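Local coordinates for OxyA protein (Actinoplanes teichomyceticus, PDB 5HH3), which is a haem-dependent cytochrome P450 that probably catalyses a phenolic coupling step, cyclising the peptide precursor during glycopeptide antibiotic biosynthesis, at residues 131-136 with 144-149; 106-111 with 217-222. All blocks are in the same frame, centred on the assembly; numbering follows the deposited sequence.

Contact 1. Residues 131-136 with 144-149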
loop_
_atom_site.group_PDB
_atom_site.type_symbol
_atom_site.label_atom_id
_atom_site.label_comp_id
_atom_site.label_asym_id
_atom_site.label_seq_id
_atom_site.Cartn_x
_atom_site.Cartn_y
_atom_site.Cartn_z
ATOM N N ASP B 131 21.525 -0.847 -35.040
ATOM C CA ASP B 131 21.287 -0.371 -36.414
ATOM C C ASP B 131 20.115 0.613 -36.454
ATOM O O ASP B 131 20.213 1.646 -37.099
ATOM C CB ASP B 131 21.021 -1.538 -37.400
ATOM C CG ASP B 131 22.262 -2.395 -37.671
ATOM O OD1 ASP B 131 23.359 -2.014 -37.226
ATOM O OD2 ASP B 131 22.144 -3.462 -38.324
ATOM N N ALA B 132 19.012 0.284 -35.778
ATOM C CA ALA B 132 17.840 1.180 -35.726
ATOM C C ALA B 132 18.148 2.528 -35.038
ATOM O O ALA B 132 17.660 3.563 -35.462
ATOM C CB ALA B 132 16.674 0.494 -35.016
ATOM N N ILE B 133 18.937 2.498 -33.967
ATOM C CA ILE B 133 19.367 3.725 -33.268
ATOM C C ILE B 133 20.213 4.567 -34.215
ATOM O O ILE B 133 19.979 5.764 -34.367
ATOM C CB ILE B 133 20.169 3.408 -31.967
ATOM C CG1 ILE B 133 19.240 2.826 -30.900
ATOM C CG2 ILE B 133 20.862 4.660 -31.427
ATOM C CD1 ILE B 133 19.958 2.142 -29.755
ATOM N N GLU B 134 21.176 3.927 -34.869
ATOM C CA GLU B 134 22.050 4.622 -35.827
ATOM C C GLU B 134 21.241 5.263 -36.968
ATOM O O GLU B 134 21.463 6.428 -37.308
ATOM C CB GLU B 134 23.150 3.687 -36.360
ATOM C CG GLU B 134 24.312 4.425 -37.016
ATOM C CD GLU B 134 25.577 3.590 -37.203
ATOM O OE1 GLU B 134 25.569 2.345 -37.058
ATOM O OE2 GLU B 134 26.611 4.210 -37.517
ATOM N N ALA B 135 20.268 4.533 -37.507
ATOM C CA ALA B 135 19.411 5.074 -38.564
ATOM C C ALA B 135 18.520 6.238 -38.122
ATOM O O ALA B 135 18.187 7.086 -38.950
ATOM C CB ALA B 135 18.570 3.970 -39.206
ATOM N N LEU B 136 18.129 6.296 -36.847
ATOM C CA LEU B 136 17.369 7.456 -36.335
ATOM C C LEU B 136 18.210 8.727 -36.291
ATOM O O LEU B 136 17.718 9.804 -36.616
ATOM C CB LEU B 136 16.792 7.201 -34.938
ATOM C CG LEU B 136 15.642 6.205 -34.890
ATOM C CD1 LEU B 136 15.518 5.658 -33.487
ATOM C CD2 LEU B 136 14.340 6.831 -35.371
ATOM N N PRO B 144 13.545 3.811 -24.552
ATOM C CA PRO B 144 12.807 2.983 -25.520
ATOM C C PRO B 144 13.679 2.283 -26.568
ATOM O O PRO B 144 13.441 1.114 -26.856
ATOM C CB PRO B 144 11.852 3.970 -26.196
ATOM C CG PRO B 144 12.486 5.296 -26.007
ATOM C CD PRO B 144 13.190 5.235 -24.693
ATOM N N ARG B 145 14.686 2.973 -27.102
ATOM C CA ARG B 145 15.414 2.469 -28.275
ATOM C C ARG B 145 16.520 1.458 -27.999
ATOM O O ARG B 145 16.889 0.714 -28.898
ATOM C CB ARG B 145 15.970 3.622 -29.119
ATOM C CG ARG B 145 14.936 4.668 -29.473
ATOM C CD ARG B 145 13.771 4.037 -30.199
ATOM N NE ARG B 145 12.879 5.068 -30.712
ATOM C CZ ARG B 145 12.111 4.973 -31.798
ATOM N NH1 ARG B 145 12.109 3.899 -32.582
ATOM N NH2 ARG B 145 11.343 5.995 -32.108
ATOM N N PHE B 146 17.066 1.439 -26.796
ATOM C CA PHE B 146 18.058 0.439 -26.433
ATOM C C PHE B 146 17.473 -0.477 -25.357
ATOM O O PHE B 146 17.357 -1.689 -25.566
ATOM C CB PHE B 146 19.353 1.126 -25.990
ATOM C CG PHE B 146 20.451 0.187 -25.568
ATOM C CD1 PHE B 146 21.085 -0.627 -26.495
ATOM C CD2 PHE B 146 20.892 0.159 -24.243
ATOM C CE1 PHE B 146 22.110 -1.477 -26.123
ATOM C CE2 PHE B 146 21.924 -0.689 -23.862
ATOM C CZ PHE B 146 22.528 -1.513 -24.809
ATOM N N GLY B 147 17.072 0.090 -24.222
ATOM C CA GLY B 147 16.554 -0.729 -23.133
ATOM C C GLY B 147 15.372 -1.591 -23.527
ATOM O O GLY B 147 15.441 -2.831 -23.470
ATOM N N TRP B 148 14.297 -0.945 -23.968
ATOM C CA TRP B 148 13.063 -1.669 -24.275
ATOM C C TRP B 148 13.103 -2.469 -25.579
ATOM O O TRP B 148 12.562 -3.576 -25.643
ATOM C CB TRP B 148 11.859 -0.722 -24.221
ATOM C CG TRP B 148 11.462 -0.567 -22.806
ATOM C CD1 TRP B 148 11.761 0.468 -21.951
ATOM C CD2 TRP B 148 10.792 -1.550 -22.026
ATOM N NE1 TRP B 148 11.270 0.203 -20.709
ATOM C CE2 TRP B 148 10.672 -1.033 -20.718
ATOM C CE3 TRP B 148 10.257 -2.816 -22.314
ATOM C CZ2 TRP B 148 10.017 -1.730 -19.694
ATOM C CZ3 TRP B 148 9.616 -3.514 -21.299
ATOM C CH2 TRP B 148 9.493 -2.964 -20.002
ATOM N N SER B 149 13.774 -1.925 -26.586
ATOM C CA SER B 149 13.942 -2.602 -27.872
ATOM C C SER B 149 14.619 -3.947 -27.660
ATOM O O SER B 149 14.116 -4.974 -28.112
ATOM C CB SER B 149 14.780 -1.745 -28.834
ATOM O OG SER B 149 15.060 -2.450 -30.015
#

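Contact 2. Residues 106-111 with 217-222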
loop_
_atom_site.group_PDB
_atom_site.type_symbol
_atom_site.label_atom_id
_atom_site.label_comp_id
_atom_site.label_asym_id
_atom_site.label_seq_id
_atom_site.Cartn_x
_atom_site.Cartn_y
_atom_site.Cartn_z
ATOM N N VAL B 106 9.926 -25.228 -14.049
ATOM C CA VAL B 106 10.333 -24.146 -14.942
ATOM C C VAL B 106 11.841 -23.926 -14.983
ATOM O O VAL B 106 12.340 -23.385 -15.976
ATOM C CB VAL B 106 9.553 -22.827 -14.704
ATOM C CG1 VAL B 106 8.060 -23.052 -14.969
ATOM C CG2 VAL B 106 9.764 -22.264 -13.329
ATOM N N ALA B 107 12.574 -24.384 -13.962
ATOM C CA ALA B 107 14.035 -24.188 -13.922
ATOM C C ALA B 107 14.818 -24.704 -15.159
ATOM O O ALA B 107 15.754 -24.059 -15.570
ATOM C CB ALA B 107 14.640 -24.734 -12.618
ATOM N N PRO B 108 14.426 -25.846 -15.754
ATOM C CA PRO B 108 15.106 -26.335 -16.960
ATOM C C PRO B 108 15.195 -25.339 -18.135
ATOM O O PRO B 108 16.177 -25.367 -18.886
ATOM C CB PRO B 108 14.262 -27.537 -17.351
ATOM C CG PRO B 108 13.788 -28.063 -16.029
ATOM C CD PRO B 108 13.442 -26.832 -15.271
ATOM N N ALA B 109 14.186 -24.480 -18.289
ATOM C CA ALA B 109 14.198 -23.468 -19.346
ATOM C C ALA B 109 15.294 -22.412 -19.149
ATOM O O ALA B 109 15.677 -21.741 -20.107
ATOM C CB ALA B 109 12.841 -22.791 -19.443
ATOM N N PHE B 110 15.773 -22.239 -17.915
ATOM C CA PHE B 110 16.781 -21.208 -17.606
ATOM C C PHE B 110 18.168 -21.799 -17.331
ATOM O O PHE B 110 19.053 -21.106 -16.829
ATOM C CB PHE B 110 16.297 -20.354 -16.426
ATOM C CG PHE B 110 14.977 -19.659 -16.679
ATOM C CD1 PHE B 110 13.771 -20.317 -16.451
ATOM C CD2 PHE B 110 14.939 -18.357 -17.174
ATOM C CE1 PHE B 110 12.551 -19.683 -16.685
ATOM C CE2 PHE B 110 13.727 -17.713 -17.402
ATOM C CZ PHE B 110 12.528 -18.377 -17.157
ATOM N N ALA B 111 18.358 -23.063 -17.700
ATOM C CA ALA B 111 19.648 -23.760 -17.544
ATOM C C ALA B 111 20.774 -23.173 -18.427
ATOM O O ALA B 111 20.508 -22.457 -19.391
ATOM C CB ALA B 111 19.478 -25.239 -17.853
ATOM N N ARG B 217 8.277 -30.801 -22.312
ATOM C CA ARG B 217 8.994 -32.081 -22.543
ATOM C C ARG B 217 9.376 -32.777 -21.243
ATOM O O ARG B 217 9.201 -33.977 -21.104
ATOM C CB ARG B 217 10.278 -31.870 -23.366
ATOM C CG ARG B 217 10.139 -32.225 -24.826
ATOM C CD ARG B 217 11.217 -31.558 -25.666
ATOM N NE ARG B 217 11.139 -32.008 -27.049
ATOM C CZ ARG B 217 11.954 -31.611 -28.027
ATOM N NH1 ARG B 217 12.933 -30.732 -27.793
ATOM N NH2 ARG B 217 11.782 -32.091 -29.253
ATOM N N GLU B 218 9.936 -32.017 -20.313
ATOM C CA GLU B 218 10.440 -32.585 -19.087
ATOM C C GLU B 218 9.326 -32.763 -18.066
ATOM O O GLU B 218 9.390 -33.679 -17.253
ATOM C CB GLU B 218 11.559 -31.710 -18.510
ATOM C CG GLU B 218 12.430 -32.450 -17.502
ATOM C CD GLU B 218 13.676 -31.677 -17.107
ATOM O OE1 GLU B 218 14.392 -31.187 -18.013
ATOM O OE2 GLU B 218 13.952 -31.575 -15.886
ATOM N N TYR B 219 8.310 -31.898 -18.110
ATOM C CA TYR B 219 7.316 -31.814 -17.035
ATOM C C TYR B 219 5.903 -31.556 -17.533
ATOM O O TYR B 219 5.109 -30.930 -16.820
ATOM C CB TYR B 219 7.728 -30.686 -16.077
ATOM C CG TYR B 219 8.745 -31.091 -15.060
ATOM C CD1 TYR B 219 8.423 -32.030 -14.080
ATOM C CD2 TYR B 219 10.028 -30.538 -15.064
ATOM C CE1 TYR B 219 9.351 -32.410 -13.124
ATOM C CE2 TYR B 219 10.968 -30.903 -14.115
ATOM C CZ TYR B 219 10.629 -31.834 -13.138
ATOM O OH TYR B 219 11.542 -32.194 -12.164
ATOM N N GLY B 220 5.588 -32.054 -18.730
ATOM C CA GLY B 220 4.350 -31.725 -19.431
ATOM C C GLY B 220 3.089 -31.940 -18.647
ATOM O O GLY B 220 2.278 -31.032 -18.493
ATOM N N ASP B 221 2.934 -33.132 -18.114
ATOM C CA ASP B 221 1.725 -33.422 -17.354
ATOM C C ASP B 221 1.628 -32.621 -16.057
ATOM O O ASP B 221 0.580 -32.018 -15.779
ATOM C CB ASP B 221 1.583 -34.907 -17.055
ATOM C CG ASP B 221 0.125 -35.317 -16.906
ATOM O OD1 ASP B 221 -0.720 -34.686 -17.595
ATOM O OD2 ASP B 221 -0.178 -36.249 -16.118
ATOM N N GLU B 222 2.734 -32.552 -15.313
ATOM C CA GLU B 222 2.708 -32.031 -13.961
ATOM C C GLU B 222 2.553 -30.506 -13.890
ATOM O O GLU B 222 2.359 -29.975 -12.800
ATOM C CB GLU B 222 3.948 -32.500 -13.173
ATOM C CG GLU B 222 4.093 -34.027 -12.997
ATOM C CD GLU B 222 3.134 -34.666 -11.972
ATOM O OE1 GLU B 222 2.626 -33.985 -11.057
ATOM O OE2 GLU B 222 2.889 -35.892 -12.059
#

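Contact 1. Residues 131-136 with 144-149
Ile133 turns CG1 anti to its carbonyl carbon (chi1 -70°) and extends CD1 onward. This carries the methyl to the backbone of Arg145, where Ile133 CD1 lies 3.5 Å from Arg145 O. Farther back, Ile133 CG1 packs on Arg145 CB at 3.8 Å, the two side chains running alongside each other, oppositely directed. The CD1 methyl of Ile133 also reaches the next residue, at 3.9 Å from Phe146 CB. The Arg145 chain bends at chi2 (-57°) and lies roughly perpendicular to that of Leu136. Leu136 CD1 sits over one face of the guanidinium, toward its rim, 3.9 Å from Arg145 CZ. That contact is on the exposed side, whereas Ile133 and Phe146 are buried. The segments belong to helices 112-136 and 142-159, an antiparallel pair whose local axes come within 10.0 Å of each other, at an angle of 165°. Strand 140-141 lies in the short connection between them, and its Val140 touches both Ile133 and Arg145. Phe146 continues inward onto Leu247 of helix 225-256 and onto Ala361 and Leu365 of helix 351-368.

Contact 2. Residues 106-111 with 217-222
Pro108 lays the CB-CG side of its ring against the carboxylate of Glu218. Pro108 CG is 3.5 Å from Glu218 OE2 and 3.7 Å from Glu218 OE1. The neighbouring ring carbon joins in, with Pro108 CB 3.7 Å from Glu218 OE1. OE1 thus lies near both ring carbons, and OE2 near CG. This is van der Waals packing of a polar group on an apolar ring. Glu218 gets there with CG anti to the backbone N (chi1 -161°) and a chain that stays extended to CD. Its side chain crosses the proline at a slant.

Tyr219 makes a looser second contact. Pro108 CG comes to the edge of the phenol ring, near its plane, and lies 4.4 Å from Tyr219 CE2. One ring carbon of the proline thus faces both the acid and the aromatic ring.

In the P450 fold, this joins the connection between helices 98-106 and 112-136 to the C-terminal part of helix 211-219. The connection makes a short 3-10 turn at 107-109, and Ala111 then takes the N-cap position of the following helix. The contact is small, burying 101 Å² over both sides, and lies at the protein surface.

Inner residues of the connection continue the packing. Ala109 rests on Met211 and Val215 of helix 211-219, while Phe110 meets the ring of Phe158 and its carbonyl O is hydrogen-bonded to Ser352 OG. Tyr219 also touches Met105 of helix 98-106.

Contacts 1 and 2 do not touch. Their centres are 34 Å apart and their nearest atoms about 15 Å apart. Both lie well out from the middle of the chain. Along the sequence, contact 1 is nested inside the loop closed by contact 2. Helix 112-136 connects them, since it follows residues 106-111 and ends with residues 131-136. Helix 225-256 also borders both, through Phe146 in one and Val106 and Phe110 in the other. Neither contact reaches the haem. The side chain of Phe146 is about 13 Å from the bound haem, and the side chain of Pro108 is about 12 Å from the bound haem. Pro108 is about 8 Å from the side chain of haem-binding Arg103.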